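Local coordinates for Ser-thr phosphatase MSPP (Mycobacterium smegmatis, PDB 2JFR), which probably removes phosphate groups from phosphoserine and phosphothreonine residues, as a metal-dependent phosphatase of the PPM (PP2C) family, at residues A[113-119]-A[179-185]; A[32-36]-A[224-229]. All coordinates share one frame; numbering follows the deposited sequence.

Contact 1: residues A[113-119]-A[179-185]; sequences SPLYRIR and DRLLISS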
loop_
_atom_site.group_PDB
_atom_site.type_symbol
_atom_site.label_atom_id
_atom_site.label_comp_id
_atom_site.label_asym_id
_atom_site.label_seq_id
_atom_site.Cartn_x
_atom_site.Cartn_y
_atom_site.Cartn_z
ATOM N N SER A 113 4.791 -0.936 -0.317
ATOM C CA SER A 113 3.767 0.001 0.166
ATOM C C SER A 113 3.082 -0.599 1.380
ATOM O O SER A 113 2.217 -1.458 1.216
ATOM C CB SER A 113 2.749 0.260 -0.943
ATOM O OG SER A 113 3.362 0.795 -2.113
ATOM N N PRO A 114 3.476 -0.292 2.591
ATOM C CA PRO A 114 3.078 -1.169 3.707
ATOM C C PRO A 114 1.661 -1.014 4.158
ATOM O O PRO A 114 0.992 0.021 4.019
ATOM C CB PRO A 114 4.042 -0.813 4.824
ATOM C CG PRO A 114 5.166 -0.070 4.149
ATOM C CD PRO A 114 4.450 0.696 3.052
ATOM N N LEU A 115 1.198 -2.094 4.815
ATOM C CA LEU A 115 0.020 -2.077 5.661
ATOM C C LEU A 115 0.471 -1.983 7.120
ATOM O O LEU A 115 1.323 -2.742 7.553
ATOM C CB LEU A 115 -0.773 -3.353 5.471
ATOM C CG LEU A 115 -1.938 -3.582 6.443
ATOM C CD1 LEU A 115 -3.002 -2.542 6.253
ATOM C CD2 LEU A 115 -2.483 -4.992 6.290
ATOM N N TYR A 116 -0.176 -1.088 7.849
ATOM C CA TYR A 116 0.022 -0.907 9.274
ATOM C C TYR A 116 -1.273 -1.118 10.013
ATOM O O TYR A 116 -2.358 -0.795 9.489
ATOM C CB TYR A 116 0.512 0.503 9.622
ATOM C CG TYR A 116 1.673 1.008 8.835
ATOM C CD1 TYR A 116 2.971 0.917 9.291
ATOM C CD2 TYR A 116 1.480 1.580 7.558
ATOM C CE1 TYR A 116 4.037 1.414 8.516
ATOM C CE2 TYR A 116 2.502 2.075 6.808
ATOM C CZ TYR A 116 3.777 1.981 7.281
ATOM O OH TYR A 116 4.810 2.466 6.494
ATOM N N ARG A 117 -1.161 -1.578 11.248
ATOM C CA ARG A 117 -2.292 -1.560 12.191
ATOM C C ARG A 117 -1.968 -0.563 13.267
ATOM O O ARG A 117 -0.879 -0.538 13.795
ATOM C CB ARG A 117 -2.509 -2.910 12.813
ATOM C CG ARG A 117 -3.739 -2.963 13.735
ATOM C CD ARG A 117 -3.899 -4.303 14.432
ATOM N NE ARG A 117 -2.726 -4.509 15.254
ATOM C CZ ARG A 117 -2.137 -5.647 15.495
ATOM N NH1 ARG A 117 -2.707 -6.763 15.102
ATOM N NH2 ARG A 117 -1.029 -5.644 16.194
ATOM N N ILE A 118 -2.988 0.242 13.587
ATOM C CA ILE A 118 -2.933 1.234 14.643
ATOM C C ILE A 118 -3.880 0.765 15.715
ATOM O O ILE A 118 -5.084 0.655 15.493
ATOM C CB ILE A 118 -3.257 2.598 14.011
ATOM C CG1 ILE A 118 -2.256 2.867 12.903
ATOM C CG2 ILE A 118 -3.299 3.745 15.015
ATOM C CD1 ILE A 118 -2.683 3.812 11.819
ATOM N N ARG A 119 -3.323 0.432 16.892
ATOM C CA ARG A 119 -4.068 -0.148 17.984
ATOM C C ARG A 119 -3.513 0.404 19.286
ATOM O O ARG A 119 -2.297 0.308 19.506
ATOM C CB ARG A 119 -3.992 -1.696 17.954
ATOM C CG ARG A 119 -4.572 -2.405 19.117
ATOM C CD ARG A 119 -4.187 -3.920 19.078
ATOM N NE ARG A 119 -5.120 -4.450 18.135
ATOM C CZ ARG A 119 -5.140 -5.762 17.858
ATOM N NH1 ARG A 119 -4.233 -6.562 18.424
ATOM N NH2 ARG A 119 -6.085 -6.155 17.051
ATOM N N ASP A 179 -9.691 -1.003 15.916
ATOM C CA ASP A 179 -8.428 -0.856 15.211
ATOM C C ASP A 179 -8.587 0.080 14.038
ATOM O O ASP A 179 -9.673 0.264 13.476
ATOM C CB ASP A 179 -7.924 -2.198 14.738
ATOM C CG ASP A 179 -7.490 -3.166 15.775
ATOM O OD1 ASP A 179 -7.177 -2.746 16.898
ATOM O OD2 ASP A 179 -7.424 -4.347 15.442
ATOM N N ARG A 180 -7.473 0.643 13.610
ATOM C CA ARG A 180 -7.354 1.391 12.407
ATOM C C ARG A 180 -6.313 0.705 11.526
ATOM O O ARG A 180 -5.258 0.321 12.027
ATOM C CB ARG A 180 -6.976 2.841 12.677
ATOM C CG ARG A 180 -6.621 3.652 11.466
ATOM C CD ARG A 180 -6.394 5.109 11.825
ATOM N NE ARG A 180 -7.692 5.758 12.027
ATOM C CZ ARG A 180 -7.828 7.008 12.405
ATOM N NH1 ARG A 180 -6.761 7.758 12.648
ATOM N NH2 ARG A 180 -9.036 7.500 12.551
ATOM N N LEU A 181 -6.613 0.567 10.238
ATOM C CA LEU A 181 -5.629 0.088 9.282
ATOM C C LEU A 181 -5.180 1.268 8.435
ATOM O O LEU A 181 -5.972 2.143 8.105
ATOM C CB LEU A 181 -6.224 -0.996 8.387
ATOM C CG LEU A 181 -6.753 -2.207 9.101
ATOM C CD1 LEU A 181 -7.311 -3.195 8.096
ATOM C CD2 LEU A 181 -5.675 -2.895 9.949
ATOM N N LEU A 182 -3.913 1.255 8.072
ATOM C CA LEU A 182 -3.317 2.249 7.188
ATOM C C LEU A 182 -2.572 1.545 6.119
ATOM O O LEU A 182 -1.667 0.745 6.422
ATOM C CB LEU A 182 -2.379 3.158 7.989
ATOM C CG LEU A 182 -1.454 4.101 7.130
ATOM C CD1 LEU A 182 -2.250 5.111 6.383
ATOM C CD2 LEU A 182 -0.437 4.804 8.048
ATOM N N ILE A 183 -2.869 1.842 4.864
ATOM C CA ILE A 183 -2.050 1.425 3.748
ATOM C C ILE A 183 -1.313 2.676 3.269
ATOM O O ILE A 183 -1.956 3.716 3.080
ATOM C CB ILE A 183 -2.827 0.818 2.590
ATOM C CG1 ILE A 183 -3.865 -0.208 3.043
ATOM C CG2 ILE A 183 -1.862 0.215 1.598
ATOM C CD1 ILE A 183 -4.781 -0.652 1.925
ATOM N N SER A 184 -0.015 2.616 3.048
ATOM C CA SER A 184 0.713 3.774 2.583
ATOM C C SER A 184 1.703 3.381 1.514
ATOM O O SER A 184 2.270 2.306 1.539
ATOM C CB SER A 184 1.435 4.391 3.746
ATOM O OG SER A 184 2.045 5.618 3.400
ATOM N N SER A 185 1.977 4.328 0.606
ATOM C CA SER A 185 3.190 4.210 -0.176
ATOM C C SER A 185 4.387 4.500 0.732
ATOM O O SER A 185 4.283 5.065 1.820
ATOM C CB SER A 185 3.181 5.076 -1.409
ATOM O OG SER A 185 3.138 6.450 -1.049
HETATM O O HOH W 1 5.742 4.308 4.252
#

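Contact 2: residues A[32-36]-A[224-229]; sequences YAVAD and DNTTVV. With MN (manganese (II) ion), chain C; MG (magnesium ion), chain B.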
loop_
_atom_site.group_PDB
_atom_site.type_symbol
_atom_site.label_atom_id
_atom_site.label_comp_id
_atom_site.label_asym_id
_atom_site.label_seq_id
_atom_site.Cartn_x
_atom_site.Cartn_y
_atom_site.Cartn_z
ATOM N N TYR A 32 -9.587 -1.969 -0.463
ATOM C CA TYR A 32 -8.734 -0.795 -0.276
ATOM C C TYR A 32 -7.383 -1.128 -0.831
ATOM O O TYR A 32 -6.871 -2.213 -0.628
ATOM C CB TYR A 32 -8.631 -0.438 1.206
ATOM C CG TYR A 32 -9.998 -0.128 1.778
ATOM C CD1 TYR A 32 -10.521 1.142 1.677
ATOM C CD2 TYR A 32 -10.790 -1.110 2.331
ATOM C CE1 TYR A 32 -11.769 1.451 2.151
ATOM C CE2 TYR A 32 -12.087 -0.797 2.786
ATOM C CZ TYR A 32 -12.526 0.470 2.674
ATOM O OH TYR A 32 -13.819 0.746 3.129
ATOM N N ALA A 33 -6.722 -0.165 -1.505
ATOM C CA ALA A 33 -5.418 -0.490 -2.048
ATOM C C ALA A 33 -4.603 0.772 -2.295
ATOM O O ALA A 33 -5.149 1.855 -2.544
ATOM C CB ALA A 33 -5.538 -1.276 -3.361
ATOM N N VAL A 34 -3.303 0.576 -2.286
ATOM C CA VAL A 34 -2.322 1.544 -2.774
ATOM C C VAL A 34 -1.418 0.848 -3.766
ATOM O O VAL A 34 -1.007 -0.286 -3.560
ATOM C CB VAL A 34 -1.506 2.145 -1.613
ATOM C CG1 VAL A 34 -0.354 3.023 -2.110
ATOM C CG2 VAL A 34 -2.403 2.903 -0.661
ATOM N N ALA A 35 -1.077 1.592 -4.819
ATOM C CA ALA A 35 -0.112 1.134 -5.825
ATOM C C ALA A 35 0.888 2.262 -6.055
ATOM O O ALA A 35 0.492 3.371 -6.386
ATOM C CB ALA A 35 -0.819 0.763 -7.114
ATOM N N ASP A 36 2.158 1.962 -5.872
ATOM C CA ASP A 36 3.228 2.945 -6.073
ATOM C C ASP A 36 3.970 2.580 -7.347
ATOM O O ASP A 36 4.738 1.616 -7.395
ATOM C CB ASP A 36 4.182 2.918 -4.871
ATOM C CG ASP A 36 5.359 3.868 -5.019
ATOM O OD1 ASP A 36 5.540 4.373 -6.151
ATOM O OD2 ASP A 36 6.054 4.075 -4.010
ATOM N N ASP A 224 9.255 12.069 -2.033
ATOM C CA ASP A 224 8.500 11.134 -2.837
ATOM C C ASP A 224 7.034 11.521 -2.794
ATOM O O ASP A 224 6.596 12.289 -1.958
ATOM C CB ASP A 224 8.709 9.687 -2.379
ATOM C CG ASP A 224 8.266 8.599 -3.299
ATOM O OD1 ASP A 224 7.880 8.897 -4.471
ATOM O OD2 ASP A 224 8.371 7.382 -2.878
ATOM N N ASN A 225 6.286 10.955 -3.725
ATOM C CA ASN A 225 4.844 10.893 -3.606
ATOM C C ASN A 225 4.451 10.151 -2.328
ATOM O O ASN A 225 5.101 9.157 -2.001
ATOM C CB ASN A 225 4.290 10.097 -4.789
ATOM C CG ASN A 225 4.756 10.501 -6.163
ATOM O OD1 ASN A 225 4.877 9.638 -7.039
ATOM N ND2 ASN A 225 4.994 11.768 -6.427
ATOM N N THR A 226 3.425 10.632 -1.650
ATOM C CA THR A 226 2.881 9.940 -0.479
ATOM C C THR A 226 1.409 9.734 -0.668
ATOM O O THR A 226 0.683 10.692 -0.955
ATOM C CB THR A 226 3.163 10.768 0.818
ATOM O OG1 THR A 226 4.572 10.874 0.992
ATOM C CG2 THR A 226 2.579 10.068 2.032
ATOM N N THR A 227 0.955 8.524 -0.463
ATOM C CA THR A 227 -0.457 8.156 -0.593
ATOM C C THR A 227 -0.822 7.290 0.573
ATOM O O THR A 227 -0.091 6.364 0.910
ATOM C CB THR A 227 -0.665 7.443 -1.925
ATOM O OG1 THR A 227 -0.248 8.324 -2.961
ATOM C CG2 THR A 227 -2.120 7.053 -2.169
ATOM N N VAL A 228 -1.965 7.569 1.173
ATOM C CA VAL A 228 -2.429 6.893 2.369
ATOM C C VAL A 228 -3.912 6.560 2.241
ATOM O O VAL A 228 -4.716 7.339 1.721
ATOM C CB VAL A 228 -2.139 7.729 3.619
ATOM C CG1 VAL A 228 -0.662 7.826 3.886
ATOM C CG2 VAL A 228 -2.772 9.120 3.554
ATOM N N VAL A 229 -4.258 5.390 2.779
ATOM C CA VAL A 229 -5.636 4.934 2.890
ATOM C C VAL A 229 -5.811 4.488 4.337
ATOM O O VAL A 229 -5.069 3.631 4.828
ATOM C CB VAL A 229 -5.920 3.782 1.947
ATOM C CG1 VAL A 229 -7.355 3.276 2.132
ATOM C CG2 VAL A 229 -5.671 4.188 0.504
HETATM MN MN MN C . 7.363 5.663 -3.593
HETATM MG MG MG B . 6.647 5.603 -7.272
HETATM O O HOH W 2 7.571 6.548 -5.614
HETATM O O HOH W 3 5.012 6.860 -7.071
HETATM O O HOH W 4 7.481 6.946 -8.605
HETATM O O HOH W 5 8.309 4.419 -7.123
HETATM O O HOH W 6 9.034 4.623 -4.179
#

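Contact 1: residues A[113-119]-A[179-185]
Tyr116 and Leu182 bond both ways through their backbones, as do Ile118 and Arg180, making 113-119 and 179-185 antiparallel neighbours in a sheet. Ser184 N to Pro114 O adds a fifth bond where both segments leave their strands, on the side of the metal site; there Ser113 and Ser185 touch Asp36, a metal ligand. In the pairs between, CA-H...O contacts fill in, such as Leu115 CA to Leu182 O at 3.4 Å.

Apolar side chains pack on both faces of the pair. On one, Leu115 CD1 meets Ile183 CG1 at 4.1 Å and also touches Leu181 CB. On the other, Tyr116 and Leu182 extend together from the sheet, their CD2 atoms 3.8 Å apart; the ring edge reaches Ser184 CB, and its hydroxyl shares a water with Ser185 O. Ile118 runs alongside the aliphatic part of Arg180, whose guanidinium continues to Asp232 and Ser203.

The far end is ionic. With CG anti to the backbone N (chi1 173°), Arg119 bends at chi3 to present NE and NH2 side-on to Asp179. NE lies 2.9 Å from OD1 and NH2 2.8 Å from OD2, although the two planes are turned 34° apart. Over one face of this guanidinium lies NE of Arg117; Asp179 and Glu124, the salt-bridge partner of Arg117, probably offset the closeness of the two positive groups. Two bonds to separate oxygens, with Gly176 N also on OD2, should restrict rotation. A buried apolar middle thus gives way to a salt bridge between partly exposed Arg119 and buried Asp179.

Contact 2: residues A[32-36]-A[224-229]
Val229 reaches across from its strand to Tyr32 and Val34, joining two backbones that share no hydrogen bond and pass 7.4 Å apart at their axes. From CB, which points toward strand 31-38, the side chain forks. CG1, anti to the backbone N (chi1 177°), goes to Tyr32, lying 3.8 Å from CD1 and close to CB as well; the two side chains are roughly perpendicular. CG2 takes the other direction, meeting Val34 CG2 at 3.7 Å and approaching the carbonyl oxygen of Ala33. Val34 and Val229 run antiparallel past one another, linking the two sheets of the beta-sandwich.

Further along, packing gives way to metal chemistry. Asp36 divides its carboxylate between two ions, OD2 binding manganese at 2.1 Å and OD1 binding magnesium at 2.0 Å. Asp224 supplies OD2 to the same manganese, also at 2.1 Å, while the oxygen of a water bridging both ions lies 2.6 Å from Asp224 OD1. The cation probably offsets repulsion between the two carboxylates, whose OD2 atoms stand 4.2 Å apart. Asp186 also binds the manganese and the carbonyl of Gly37 the magnesium, building the binuclear centre of a PPM phosphatase.

Strand 23-28 flanks 31-38, strand 5-13 flanks 226-233, and helix 206-219 packs against Thr226 and Val228 on the outer side of that sheet.

In the fold
From the N terminus, the chain passes through strand 5-13 and strand 23-28 before 32-36 supplies the first half of contact 2. A loop of 187 residues then runs to 224-229, and contact 1 is nested wholly within it, closing a smaller loop of 59 residues between 113-119 and 179-185. The principle illustrated is division of labour: contact 1 joins neighbouring strands inside one sheet, whereas contact 2 joins the facing sheets of the sandwich. They meet where strands 180-184 and 226-233 run side by side, with probable backbone hydrogen bonds Ile183 N to Val229 O and, nearer the metals, Ser185 N to Thr227 O.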